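Oxidoreductase (Listeria innocua, PDB 3E18) binds NAD through a Rossmann-fold domain and is probably a dehydrogenase of the GFO/IDH/MocA family, its substrate being unknown. Local coordinates at residues A[8-13]-A[19-24]; A[31-36]-A[63-68]; A[68-73]-A[306-311]. All blocks are in the same frame, centred on the assembly; numbering follows the deposited sequence.

Contact 1. Residues A[8-13]-A[19-24]. With NAD (nicotinamide-adenine-dinucleotide), chain E.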
loop_
_atom_site.group_PDB
_atom_site.type_symbol
_atom_site.label_atom_id
_atom_site.label_comp_id
_atom_site.label_asym_id
_atom_site.label_seq_id
_atom_site.Cartn_x
_atom_site.Cartn_y
_atom_site.Cartn_z
ATOM N N LEU A 8 -15.248 -23.492 33.973
ATOM C CA LEU A 8 -14.496 -23.587 32.719
ATOM C C LEU A 8 -13.229 -24.392 32.934
ATOM O O LEU A 8 -12.523 -24.167 33.910
ATOM C CB LEU A 8 -14.110 -22.181 32.241
ATOM C CG LEU A 8 -13.275 -22.095 30.961
ATOM C CD1 LEU A 8 -14.223 -22.135 29.757
ATOM C CD2 LEU A 8 -12.466 -20.830 30.954
ATOM N N VAL A 9 -12.934 -25.329 32.032
ATOM C CA VAL A 9 -11.632 -26.004 32.052
ATOM C C VAL A 9 -10.755 -25.504 30.901
ATOM O O VAL A 9 -11.212 -25.395 29.756
ATOM C CB VAL A 9 -11.765 -27.554 32.054
ATOM C CG1 VAL A 9 -10.416 -28.242 31.801
ATOM C CG2 VAL A 9 -12.380 -28.032 33.384
ATOM N N ILE A 10 -9.506 -25.174 31.232
ATOM C CA ILE A 10 -8.499 -24.758 30.261
ATOM C C ILE A 10 -7.868 -25.990 29.625
ATOM O O ILE A 10 -7.291 -26.833 30.319
ATOM C CB ILE A 10 -7.386 -23.879 30.929
ATOM C CG1 ILE A 10 -7.979 -22.625 31.592
ATOM C CG2 ILE A 10 -6.247 -23.541 29.944
ATOM C CD1 ILE A 10 -8.717 -21.700 30.680
ATOM N N VAL A 11 -8.002 -26.099 28.302
ATOM C CA VAL A 11 -7.403 -27.195 27.529
ATOM C C VAL A 11 -6.283 -26.631 26.655
ATOM O O VAL A 11 -6.529 -25.947 25.656
ATOM C CB VAL A 11 -8.446 -27.907 26.632
ATOM C CG1 VAL A 11 -7.823 -29.098 25.934
ATOM C CG2 VAL A 11 -9.654 -28.338 27.457
ATOM N N GLY A 12 -5.049 -26.931 27.036
ATOM C CA GLY A 12 -3.894 -26.342 26.388
ATOM C C GLY A 12 -3.319 -25.307 27.332
ATOM O O GLY A 12 -3.714 -24.144 27.305
ATOM N N TYR A 13 -2.387 -25.730 28.178
ATOM C CA TYR A 13 -1.800 -24.821 29.147
ATOM C C TYR A 13 -0.467 -24.250 28.644
ATOM O O TYR A 13 0.595 -24.435 29.251
ATOM C CB TYR A 13 -1.658 -25.513 30.504
ATOM C CG TYR A 13 -1.392 -24.562 31.643
ATOM C CD1 TYR A 13 -2.386 -23.713 32.112
ATOM C CD2 TYR A 13 -0.136 -24.520 32.260
ATOM C CE1 TYR A 13 -2.140 -22.834 33.161
ATOM C CE2 TYR A 13 0.123 -23.640 33.293
ATOM C CZ TYR A 13 -0.880 -22.811 33.747
ATOM O OH TYR A 13 -0.612 -21.944 34.780
ATOM N N TYR A 19 -2.713 -17.692 30.216
ATOM C CA TYR A 19 -3.227 -16.327 30.337
ATOM C C TYR A 19 -4.750 -16.298 30.463
ATOM O O TYR A 19 -5.316 -15.395 31.090
ATOM C CB TYR A 19 -2.740 -15.445 29.172
ATOM C CG TYR A 19 -3.193 -13.999 29.263
ATOM C CD1 TYR A 19 -2.901 -13.222 30.390
ATOM C CD2 TYR A 19 -3.918 -13.408 28.229
ATOM C CE1 TYR A 19 -3.324 -11.892 30.485
ATOM C CE2 TYR A 19 -4.338 -12.071 28.311
ATOM C CZ TYR A 19 -4.039 -11.323 29.444
ATOM O OH TYR A 19 -4.448 -10.008 29.536
ATOM N N HIS A 20 -5.412 -17.309 29.903
ATOM C CA HIS A 20 -6.870 -17.422 30.009
ATOM C C HIS A 20 -7.357 -17.679 31.439
ATOM O O HIS A 20 -8.517 -17.398 31.767
ATOM C CB HIS A 20 -7.375 -18.514 29.087
ATOM C CG HIS A 20 -7.716 -18.024 27.721
ATOM N ND1 HIS A 20 -8.929 -17.443 27.430
ATOM C CD2 HIS A 20 -7.003 -18.010 26.572
ATOM C CE1 HIS A 20 -8.957 -17.108 26.155
ATOM N NE2 HIS A 20 -7.800 -17.435 25.613
ATOM N N VAL A 21 -6.470 -18.215 32.278
ATOM C CA VAL A 21 -6.728 -18.317 33.715
ATOM C C VAL A 21 -7.054 -16.929 34.260
ATOM O O VAL A 21 -8.120 -16.734 34.844
ATOM C CB VAL A 21 -5.541 -18.963 34.482
ATOM C CG1 VAL A 21 -5.787 -18.941 35.979
ATOM C CG2 VAL A 21 -5.316 -20.400 34.009
ATOM N N THR A 22 -6.164 -15.966 34.008
ATOM C CA THR A 22 -6.364 -14.568 34.399
ATOM C C THR A 22 -7.608 -13.943 33.762
ATOM O O THR A 22 -8.383 -13.279 34.446
ATOM C CB THR A 22 -5.108 -13.720 34.094
ATOM O OG1 THR A 22 -3.947 -14.403 34.581
ATOM C CG2 THR A 22 -5.191 -12.355 34.763
ATOM N N LEU A 23 -7.808 -14.181 32.468
ATOM C CA LEU A 23 -8.941 -13.596 31.738
ATOM C C LEU A 23 -10.308 -14.095 32.189
ATOM O O LEU A 23 -11.208 -13.290 32.454
ATOM C CB LEU A 23 -8.802 -13.823 30.224
ATOM C CG LEU A 23 -7.775 -13.007 29.442
ATOM C CD1 LEU A 23 -7.738 -13.441 27.975
ATOM C CD2 LEU A 23 -8.072 -11.520 29.561
ATOM N N ALA A 24 -10.473 -15.414 32.261
ATOM C CA ALA A 24 -11.758 -16.007 32.650
ATOM C C ALA A 24 -12.133 -15.702 34.113
ATOM O O ALA A 24 -13.307 -15.476 34.422
ATOM C CB ALA A 24 -11.751 -17.506 32.394
HETATM P PA NAD E . 1.662 -22.890 22.958
HETATM O O1A NAD E . 2.360 -21.908 23.818
HETATM O O2A NAD E . 2.561 -23.737 22.155
HETATM O O5B NAD E . 0.680 -23.796 23.849
HETATM C C5B NAD E . -0.168 -24.790 23.318
HETATM C C4B NAD E . -0.377 -25.834 24.411
HETATM O O4B NAD E . -1.322 -26.807 24.006
HETATM C C3B NAD E . 0.923 -26.572 24.719
HETATM O O3B NAD E . 1.169 -26.508 26.104
HETATM C C2B NAD E . 0.649 -27.995 24.279
HETATM O O2B NAD E . 1.306 -28.951 25.079
HETATM C C1B NAD E . -0.862 -28.085 24.393
HETATM N N9A NAD E . -1.457 -29.112 23.523
HETATM C C8A NAD E . -1.064 -29.474 22.257
HETATM N N7A NAD E . -1.892 -30.449 21.812
HETATM C C5A NAD E . -2.801 -30.711 22.782
HETATM C C6A NAD E . -3.856 -31.614 22.859
HETATM N N6A NAD E . -4.219 -32.290 21.771
HETATM N N1A NAD E . -4.629 -31.658 24.010
HETATM C C2A NAD E . -4.358 -30.823 25.075
HETATM N N3A NAD E . -3.307 -29.933 24.991
HETATM C C4A NAD E . -2.540 -29.879 23.864
HETATM O O3 NAD E . 0.643 -22.097 21.979
HETATM P PN NAD E . 0.009 -20.667 22.286
HETATM O O1N NAD E . 0.902 -19.601 21.758
HETATM O O2N NAD E . -0.492 -20.602 23.678
HETATM O O5D NAD E . -1.284 -20.679 21.284
HETATM C C5D NAD E . -2.322 -21.629 21.383
HETATM C C4D NAD E . -3.576 -21.105 20.648
HETATM O O4D NAD E . -3.879 -19.793 21.087
HETATM C C3D NAD E . -3.391 -21.000 19.145
HETATM O O3D NAD E . -4.628 -21.267 18.501
HETATM C C2D NAD E . -3.044 -19.547 18.895
HETATM O O2D NAD E . -3.515 -19.142 17.630
HETATM C C1D NAD E . -3.811 -18.856 20.015
HETATM N N1N NAD E . -3.263 -17.547 20.461
HETATM C C2N NAD E . -4.119 -16.483 20.433
HETATM C C3N NAD E . -3.723 -15.212 20.833
HETATM C C7N NAD E . -4.770 -14.152 20.996
HETATM O O7N NAD E . -4.368 -12.824 21.197
HETATM N N7N NAD E . -6.065 -14.477 20.962
HETATM C C4N NAD E . -2.419 -15.022 21.313
HETATM C C5N NAD E . -1.547 -16.113 21.359
HETATM C C6N NAD E . -1.983 -17.375 20.938
#
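With chi1 at -58°, I10 folds its CG1 branch beside its own backbone N and brings CD1 to H20 CB at 3.8 Å. L8 holds its CG anti to the backbone N (chi1 178°), which carries CD2 to A24 CB at 3.7 Å. Both leucine and isoleucine suit this strand face because their branched ends span the gap to the helix, and A24 meets the leucine with a single methyl. V21 fills the next place: its CG2 meets I10 CG1 at 4.2 Å and the edge of the Y13 ring at CE1, 4.1 Å away, near the ring plane. Strand 6-11 and helix 15-25 open the beta-alpha-beta unit of the Rossmann fold; the axes of strand residues 8-11 and helix residues 19-24 approach to 9.5 Å and run nearly antiparallel, at 159°. The turn between them holds G12, the first glycine of a GxGxxG-type pattern. Its CA lies 3.5 Å from NAD O4B, and glycine suits a place where the backbone turns with positive phi and runs so close to the ribose. V11 leans the other way, with CG1 4.0 Å from adenine C2A of NAD. H20 presents only its CB to the strand, as its imidazole leads away and is gripped at both nitrogens, ND1 by Y308 OH and NE2 by E95 OE2.

Contact 2. Residues A[31-36]-A[63-68]. With NAD (nicotinamide-adenine-dinucleotide), chain E.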
loop_
_atom_site.group_PDB
_atom_site.type_symbol
_atom_site.label_atom_id
_atom_site.label_comp_id
_atom_site.label_asym_id
_atom_site.label_seq_id
_atom_site.Cartn_x
_atom_site.Cartn_y
_atom_site.Cartn_z
ATOM N N GLU A 31 -15.676 -19.309 36.634
ATOM C CA GLU A 31 -14.376 -19.546 37.238
ATOM C C GLU A 31 -13.630 -20.666 36.522
ATOM O O GLU A 31 -14.229 -21.418 35.741
ATOM C CB GLU A 31 -14.515 -19.805 38.743
ATOM C CG GLU A 31 -15.056 -21.155 39.116
ATOM C CD GLU A 31 -15.050 -21.392 40.622
ATOM O OE1 GLU A 31 -15.930 -20.828 41.317
ATOM O OE2 GLU A 31 -14.174 -22.155 41.100
ATOM N N VAL A 32 -12.322 -20.753 36.771
ATOM C CA VAL A 32 -11.506 -21.803 36.203
ATOM C C VAL A 32 -11.583 -23.005 37.130
ATOM O O VAL A 32 -11.078 -22.973 38.253
ATOM C CB VAL A 32 -10.030 -21.373 36.015
ATOM C CG1 VAL A 32 -9.231 -22.499 35.395
ATOM C CG2 VAL A 32 -9.935 -20.112 35.155
ATOM N N HIS A 33 -12.228 -24.057 36.651
ATOM C CA HIS A 33 -12.390 -25.286 37.422
ATOM C C HIS A 33 -11.104 -26.088 37.436
ATOM O O HIS A 33 -10.817 -26.804 38.391
ATOM C CB HIS A 33 -13.504 -26.127 36.821
ATOM C CG HIS A 33 -14.047 -27.164 37.752
ATOM N ND1 HIS A 33 -14.955 -26.869 38.746
ATOM C CD2 HIS A 33 -13.823 -28.497 37.832
ATOM C CE1 HIS A 33 -15.263 -27.975 39.401
ATOM N NE2 HIS A 33 -14.588 -28.976 38.865
ATOM N N GLY A 34 -10.335 -25.970 36.360
ATOM C CA GLY A 34 -9.104 -26.720 36.221
ATOM C C GLY A 34 -8.478 -26.695 34.839
ATOM O O GLY A 34 -8.890 -25.930 33.961
ATOM N N VAL A 35 -7.481 -27.556 34.655
ATOM C CA VAL A 35 -6.594 -27.506 33.500
ATOM C C VAL A 35 -6.301 -28.909 32.962
ATOM O O VAL A 35 -6.040 -29.833 33.728
ATOM C CB VAL A 35 -5.235 -26.831 33.879
ATOM C CG1 VAL A 35 -4.197 -27.022 32.786
ATOM C CG2 VAL A 35 -5.416 -25.354 34.186
ATOM N N PHE A 36 -6.345 -29.061 31.639
ATOM C CA PHE A 36 -5.721 -30.205 30.985
ATOM C C PHE A 36 -4.691 -29.768 29.951
ATOM O O PHE A 36 -4.921 -28.827 29.184
ATOM C CB PHE A 36 -6.756 -31.128 30.322
ATOM C CG PHE A 36 -6.132 -32.268 29.563
ATOM C CD1 PHE A 36 -5.481 -33.298 30.244
ATOM C CD2 PHE A 36 -6.144 -32.286 28.170
ATOM C CE1 PHE A 36 -4.860 -34.330 29.550
ATOM C CE2 PHE A 36 -5.536 -33.326 27.468
ATOM C CZ PHE A 36 -4.894 -34.348 28.162
ATOM N N ASP A 63 -16.598 -35.146 33.374
ATOM C CA ASP A 63 -16.896 -34.411 34.603
ATOM C C ASP A 63 -18.189 -33.597 34.497
ATOM O O ASP A 63 -18.244 -32.611 33.760
ATOM C CB ASP A 63 -15.715 -33.509 34.977
ATOM C CG ASP A 63 -15.729 -33.078 36.442
ATOM O OD1 ASP A 63 -16.789 -33.134 37.093
ATOM O OD2 ASP A 63 -14.664 -32.675 36.949
ATOM N N GLU A 64 -19.207 -33.999 35.267
ATOM C CA GLU A 64 -20.504 -33.301 35.311
ATOM C C GLU A 64 -20.421 -31.884 35.880
ATOM O O GLU A 64 -21.298 -31.057 35.622
ATOM C CB GLU A 64 -21.539 -34.108 36.108
ATOM C CG GLU A 64 -22.450 -34.991 35.255
ATOM C CD GLU A 64 -23.446 -35.825 36.078
ATOM O OE1 GLU A 64 -23.916 -35.348 37.140
ATOM O OE2 GLU A 64 -23.763 -36.961 35.652
ATOM N N LYS A 65 -19.378 -31.616 36.666
ATOM C CA LYS A 65 -19.154 -30.288 37.237
ATOM C C LYS A 65 -18.690 -29.247 36.206
ATOM O O LYS A 65 -18.795 -28.048 36.452
ATOM C CB LYS A 65 -18.133 -30.356 38.377
ATOM C CG LYS A 65 -18.717 -30.675 39.738
ATOM C CD LYS A 65 -18.330 -32.065 40.192
ATOM C CE LYS A 65 -17.771 -32.047 41.614
ATOM N NZ LYS A 65 -18.609 -31.256 42.564
ATOM N N VAL A 66 -18.171 -29.712 35.068
ATOM C CA VAL A 66 -17.650 -28.832 34.013
ATOM C C VAL A 66 -18.779 -28.345 33.110
ATOM O O VAL A 66 -19.570 -29.140 32.620
ATOM C CB VAL A 66 -16.569 -29.552 33.185
ATOM C CG1 VAL A 66 -16.085 -28.680 31.998
ATOM C CG2 VAL A 66 -15.387 -29.933 34.093
ATOM N N ASP A 67 -18.861 -27.033 32.905
ATOM C CA ASP A 67 -19.875 -26.464 32.025
ATOM C C ASP A 67 -19.327 -26.097 30.653
ATOM O O ASP A 67 -20.057 -26.102 29.673
ATOM C CB ASP A 67 -20.477 -25.224 32.672
ATOM C CG ASP A 67 -21.056 -25.518 34.036
ATOM O OD1 ASP A 67 -21.850 -26.474 34.138
ATOM O OD2 ASP A 67 -20.700 -24.812 35.002
ATOM N N ALA A 68 -18.042 -25.755 30.601
ATOM C CA ALA A 68 -17.444 -25.201 29.380
ATOM C C ALA A 68 -15.961 -25.506 29.309
ATOM O O ALA A 68 -15.314 -25.733 30.338
ATOM C CB ALA A 68 -17.695 -23.694 29.303
HETATM P PA NAD E . 1.662 -22.890 22.958
HETATM O O1A NAD E . 2.360 -21.908 23.818
HETATM O O2A NAD E . 2.561 -23.737 22.155
HETATM O O5B NAD E . 0.680 -23.796 23.849
HETATM C C5B NAD E . -0.168 -24.790 23.318
HETATM C C4B NAD E . -0.377 -25.834 24.411
HETATM O O4B NAD E . -1.322 -26.807 24.006
HETATM C C3B NAD E . 0.923 -26.572 24.719
HETATM O O3B NAD E . 1.169 -26.508 26.104
HETATM C C2B NAD E . 0.649 -27.995 24.279
HETATM O O2B NAD E . 1.306 -28.951 25.079
HETATM C C1B NAD E . -0.862 -28.085 24.393
HETATM N N9A NAD E . -1.457 -29.112 23.523
HETATM C C8A NAD E . -1.064 -29.474 22.257
HETATM N N7A NAD E . -1.892 -30.449 21.812
HETATM C C5A NAD E . -2.801 -30.711 22.782
HETATM C C6A NAD E . -3.856 -31.614 22.859
HETATM N N6A NAD E . -4.219 -32.290 21.771
HETATM N N1A NAD E . -4.629 -31.658 24.010
HETATM C C2A NAD E . -4.358 -30.823 25.075
HETATM N N3A NAD E . -3.307 -29.933 24.991
HETATM C C4A NAD E . -2.540 -29.879 23.864
HETATM O O3 NAD E . 0.643 -22.097 21.979
HETATM P PN NAD E . 0.009 -20.667 22.286
HETATM O O1N NAD E . 0.902 -19.601 21.758
HETATM O O2N NAD E . -0.492 -20.602 23.678
HETATM O O5D NAD E . -1.284 -20.679 21.284
HETATM C C5D NAD E . -2.322 -21.629 21.383
HETATM C C4D NAD E . -3.576 -21.105 20.648
HETATM O O4D NAD E . -3.879 -19.793 21.087
HETATM C C3D NAD E . -3.391 -21.000 19.145
HETATM O O3D NAD E . -4.628 -21.267 18.501
HETATM C C2D NAD E . -3.044 -19.547 18.895
HETATM O O2D NAD E . -3.515 -19.142 17.630
HETATM C C1D NAD E . -3.811 -18.856 20.015
HETATM N N1N NAD E . -3.263 -17.547 20.461
HETATM C C2N NAD E . -4.119 -16.483 20.433
HETATM C C3N NAD E . -3.723 -15.212 20.833
HETATM C C7N NAD E . -4.770 -14.152 20.996
HETATM O O7N NAD E . -4.368 -12.824 21.197
HETATM N N7N NAD E . -6.065 -14.477 20.962
HETATM C C4N NAD E . -2.419 -15.022 21.313
HETATM C C5N NAD E . -1.547 -16.113 21.359
HETATM C C6N NAD E . -1.983 -17.375 20.938
#
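H33, on strand 30-36, an edge strand of the chain's parallel Rossmann sheet, reaches the turn that leads from helix 57-62 into strand 68-71. Packing makes up most of the contact. The imidazole stands anti to its backbone N (chi1 -161°), which carries the ring out from the strand to K65, whose CB is 3.8 Å from H33 NE2. K65 offers its aliphatic root here while the rest of its bent chain leads off, a fitting use of lysine at an exposed place. On the same ring H33 CD2 approaches V66 CG2 at 4.3 Å, and V66, buried, also packs on V9 of the neighbouring strand.

No polar bond crosses the contact. D63 OD2 lies 4.2 Å from H33 NE2, too far for a bond, with the ring and carboxylate planes 79° apart; any attraction would depend on whether the histidine carries a proton on both nitrogens, which the structure does not settle. Each group has its own partner: H33 ND1 bonds Q7 OE1, and D63 OD2 bonds Y54 OH.

Hydrogen bonding within the 63-68 segment shapes the surface that H33 meets. D63 to V66 form a type I turn, closed by V66 N to D63 O at 3.2 Å. Aspartate suits its first position because its short side chain can fold back on the backbone in an Asx turn: D63 OD1 accepts from K65 N at 3.0 Å, the donor standing 44° out of the carboxylate plane.

At the far end of the strand, F36 CE2 touches adenine C2A of NAD at 3.7 Å.

Contact 3. Residues A[68-73]-A[306-311]. With NAD (nicotinamide-adenine-dinucleotide), chain E.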
loop_
_atom_site.group_PDB
_atom_site.type_symbol
_atom_site.label_atom_id
_atom_site.label_comp_id
_atom_site.label_asym_id
_atom_site.label_seq_id
_atom_site.Cartn_x
_atom_site.Cartn_y
_atom_site.Cartn_z
ATOM N N ALA A 68 -18.042 -25.755 30.601
ATOM C CA ALA A 68 -17.444 -25.201 29.380
ATOM C C ALA A 68 -15.961 -25.506 29.309
ATOM O O ALA A 68 -15.314 -25.733 30.338
ATOM C CB ALA A 68 -17.695 -23.694 29.303
ATOM N N VAL A 69 -15.431 -25.565 28.087
ATOM C CA VAL A 69 -13.987 -25.684 27.906
ATOM C C VAL A 69 -13.431 -24.525 27.092
ATOM O O VAL A 69 -14.093 -23.978 26.204
ATOM C CB VAL A 69 -13.534 -27.056 27.293
ATOM C CG1 VAL A 69 -14.051 -28.235 28.124
ATOM C CG2 VAL A 69 -13.954 -27.180 25.839
ATOM N N LEU A 70 -12.214 -24.135 27.441
ATOM C CA LEU A 70 -11.447 -23.183 26.658
ATOM C C LEU A 70 -10.387 -23.972 25.894
ATOM O O LEU A 70 -9.565 -24.650 26.507
ATOM C CB LEU A 70 -10.804 -22.132 27.584
ATOM C CG LEU A 70 -9.934 -20.972 27.048
ATOM C CD1 LEU A 70 -8.490 -21.389 26.937
ATOM C CD2 LEU A 70 -10.407 -20.458 25.692
ATOM N N ILE A 71 -10.393 -23.866 24.565
ATOM C CA ILE A 71 -9.385 -24.547 23.732
ATOM C C ILE A 71 -8.264 -23.609 23.307
ATOM O O ILE A 71 -8.456 -22.712 22.495
ATOM C CB ILE A 71 -10.023 -25.267 22.519
ATOM C CG1 ILE A 71 -10.961 -26.360 23.035
ATOM C CG2 ILE A 71 -8.963 -25.920 21.599
ATOM C CD1 ILE A 71 -12.046 -26.684 22.087
ATOM N N ALA A 72 -7.089 -23.822 23.886
ATOM C CA ALA A 72 -5.929 -23.007 23.549
ATOM C C ALA A 72 -4.742 -23.889 23.147
ATOM O O ALA A 72 -3.610 -23.724 23.629
ATOM C CB ALA A 72 -5.572 -22.094 24.714
ATOM N N THR A 73 -5.016 -24.829 22.250
ATOM C CA THR A 73 -4.008 -25.737 21.700
ATOM C C THR A 73 -3.585 -25.212 20.315
ATOM O O THR A 73 -4.227 -24.290 19.803
ATOM C CB THR A 73 -4.583 -27.155 21.577
ATOM O OG1 THR A 73 -5.687 -27.137 20.658
ATOM C CG2 THR A 73 -5.047 -27.672 22.921
ATOM N N SER A 306 -17.024 -7.134 28.508
ATOM C CA SER A 306 -15.843 -7.892 28.132
ATOM C C SER A 306 -16.251 -9.172 27.399
ATOM O O SER A 306 -17.412 -9.584 27.460
ATOM C CB SER A 306 -15.014 -8.241 29.376
ATOM O OG SER A 306 -15.600 -9.312 30.128
ATOM N N PHE A 307 -15.303 -9.776 26.686
ATOM C CA PHE A 307 -15.556 -11.030 25.967
ATOM C C PHE A 307 -16.176 -12.104 26.877
ATOM O O PHE A 307 -17.227 -12.663 26.575
ATOM C CB PHE A 307 -14.260 -11.555 25.328
ATOM C CG PHE A 307 -14.413 -12.905 24.696
ATOM C CD1 PHE A 307 -14.856 -13.012 23.383
ATOM C CD2 PHE A 307 -14.147 -14.070 25.417
ATOM C CE1 PHE A 307 -15.007 -14.253 22.803
ATOM C CE2 PHE A 307 -14.308 -15.322 24.843
ATOM C CZ PHE A 307 -14.733 -15.415 23.536
ATOM N N TYR A 308 -15.529 -12.372 28.001
ATOM C CA TYR A 308 -15.979 -13.435 28.888
ATOM C C TYR A 308 -17.283 -13.141 29.616
ATOM O O TYR A 308 -18.031 -14.072 29.902
ATOM C CB TYR A 308 -14.875 -13.813 29.878
ATOM C CG TYR A 308 -13.973 -14.919 29.384
ATOM C CD1 TYR A 308 -12.621 -14.686 29.145
ATOM C CD2 TYR A 308 -14.475 -16.206 29.155
ATOM C CE1 TYR A 308 -11.789 -15.705 28.703
ATOM C CE2 TYR A 308 -13.652 -17.226 28.720
ATOM C CZ TYR A 308 -12.307 -16.970 28.503
ATOM O OH TYR A 308 -11.487 -17.979 28.071
ATOM N N ASN A 309 -17.586 -11.865 29.878
ATOM C CA ASN A 309 -18.883 -11.514 30.456
ATOM C C ASN A 309 -19.974 -11.640 29.420
ATOM O O ASN A 309 -21.102 -12.033 29.728
ATOM C CB ASN A 309 -18.883 -10.109 31.063
ATOM C CG ASN A 309 -18.222 -10.070 32.426
ATOM O OD1 ASN A 309 -18.254 -11.046 33.174
ATOM N ND2 ASN A 309 -17.621 -8.940 32.756
ATOM N N ASN A 310 -19.629 -11.328 28.182
ATOM C CA ASN A 310 -20.569 -11.556 27.089
ATOM C C ASN A 310 -20.861 -13.052 26.859
ATOM O O ASN A 310 -22.006 -13.430 26.599
ATOM C CB ASN A 310 -20.059 -10.932 25.804
ATOM C CG ASN A 310 -20.990 -11.186 24.646
ATOM O OD1 ASN A 310 -20.596 -11.746 23.624
ATOM N ND2 ASN A 310 -22.241 -10.833 24.826
ATOM N N PHE A 311 -19.818 -13.876 26.906
ATOM C CA PHE A 311 -19.934 -15.339 26.814
ATOM C C PHE A 311 -20.910 -15.881 27.879
ATOM O O PHE A 311 -21.810 -16.649 27.548
ATOM C CB PHE A 311 -18.552 -16.006 26.955
ATOM C CG PHE A 311 -18.593 -17.524 26.960
ATOM C CD1 PHE A 311 -18.916 -18.236 25.805
ATOM C CD2 PHE A 311 -18.288 -18.238 28.120
ATOM C CE1 PHE A 311 -18.959 -19.637 25.810
ATOM C CE2 PHE A 311 -18.317 -19.636 28.135
ATOM C CZ PHE A 311 -18.656 -20.335 26.981
HETATM P PA NAD E . 1.662 -22.890 22.958
HETATM O O1A NAD E . 2.360 -21.908 23.818
HETATM O O2A NAD E . 2.561 -23.737 22.155
HETATM O O5B NAD E . 0.680 -23.796 23.849
HETATM C C5B NAD E . -0.168 -24.790 23.318
HETATM C C4B NAD E . -0.377 -25.834 24.411
HETATM O O4B NAD E . -1.322 -26.807 24.006
HETATM C C3B NAD E . 0.923 -26.572 24.719
HETATM O O3B NAD E . 1.169 -26.508 26.104
HETATM C C2B NAD E . 0.649 -27.995 24.279
HETATM O O2B NAD E . 1.306 -28.951 25.079
HETATM C C1B NAD E . -0.862 -28.085 24.393
HETATM N N9A NAD E . -1.457 -29.112 23.523
HETATM C C8A NAD E . -1.064 -29.474 22.257
HETATM N N7A NAD E . -1.892 -30.449 21.812
HETATM C C5A NAD E . -2.801 -30.711 22.782
HETATM C C6A NAD E . -3.856 -31.614 22.859
HETATM N N6A NAD E . -4.219 -32.290 21.771
HETATM N N1A NAD E . -4.629 -31.658 24.010
HETATM C C2A NAD E . -4.358 -30.823 25.075
HETATM N N3A NAD E . -3.307 -29.933 24.991
HETATM C C4A NAD E . -2.540 -29.879 23.864
HETATM O O3 NAD E . 0.643 -22.097 21.979
HETATM P PN NAD E . 0.009 -20.667 22.286
HETATM O O1N NAD E . 0.902 -19.601 21.758
HETATM O O2N NAD E . -0.492 -20.602 23.678
HETATM O O5D NAD E . -1.284 -20.679 21.284
HETATM C C5D NAD E . -2.322 -21.629 21.383
HETATM C C4D NAD E . -3.576 -21.105 20.648
HETATM O O4D NAD E . -3.879 -19.793 21.087
HETATM C C3D NAD E . -3.391 -21.000 19.145
HETATM O O3D NAD E . -4.628 -21.267 18.501
HETATM C C2D NAD E . -3.044 -19.547 18.895
HETATM O O2D NAD E . -3.515 -19.142 17.630
HETATM C C1D NAD E . -3.811 -18.856 20.015
HETATM N N1N NAD E . -3.263 -17.547 20.461
HETATM C C2N NAD E . -4.119 -16.483 20.433
HETATM C C3N NAD E . -3.723 -15.212 20.833
HETATM C C7N NAD E . -4.770 -14.152 20.996
HETATM O O7N NAD E . -4.368 -12.824 21.197
HETATM N N7N NAD E . -6.065 -14.477 20.962
HETATM C C4N NAD E . -2.419 -15.022 21.313
HETATM C C5N NAD E . -1.547 -16.113 21.359
HETATM C C6N NAD E . -1.983 -17.375 20.938
#
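Strand 68-71, next to strand 6-11 in the Rossmann sheet, is met here by the start of helix 307-315, which comes from more than 230 residues further along the chain. Two buried side-chain pairs make the contact. L70 and Y308 cross at about a right angle, and the phenol oxygen Y308 OH rests against L70 CG at 3.5 Å and L70 CD2 at 3.6 Å. With this hydroxyl paired to H20 ND1, tyrosine combines a long flat reach with a bond at its end. One turn further on, F311, its ring carried anti to the backbone N (chi1 176°), directs CZ to A68 CB at 4.2 Å, the methyl lying near the ring plane at the edge. The small A68 leaves room for a large aromatic at this position.

The helix begins at S306, its N-cap, whose OG accepts from N309 N at 3.2 Å, occupying an amide of the first turn that has no carbonyl partner within the helix. At the other end of the 68-73 segment the chain turns to the cofactor: T73 CG2 lies 3.5 Å from adenine C4A of NAD, and A72 O is 3.3 Å from C5D of NAD. Such contacts just beyond the C-terminal end of a parallel strand are typical of the dinucleotide-binding Rossmann fold.

All three contacts share one parallel sheet, in which strand 6-11 of contact 1 lies between strand 30-36 of contact 2 and strand 68-71 of contact 3. Contacts 1 and 2 have centres 10 Å apart and are probably joined by backbone hydrogen bonds, among them I10 O to F36 N at 2.8 Å. Contacts 1 and 3, centred 8 Å apart, are linked likewise by V9 O and L70 N at 2.8 Å, and H20 CG packs on L70 CD1 at 3.5 Å. Contacts 2 and 3 share A68. NAD touches a segment of each contact at the C-terminal ends of these strands, whereas the packing of H33 on the 63-68 turn lies away from the annotated binding residues.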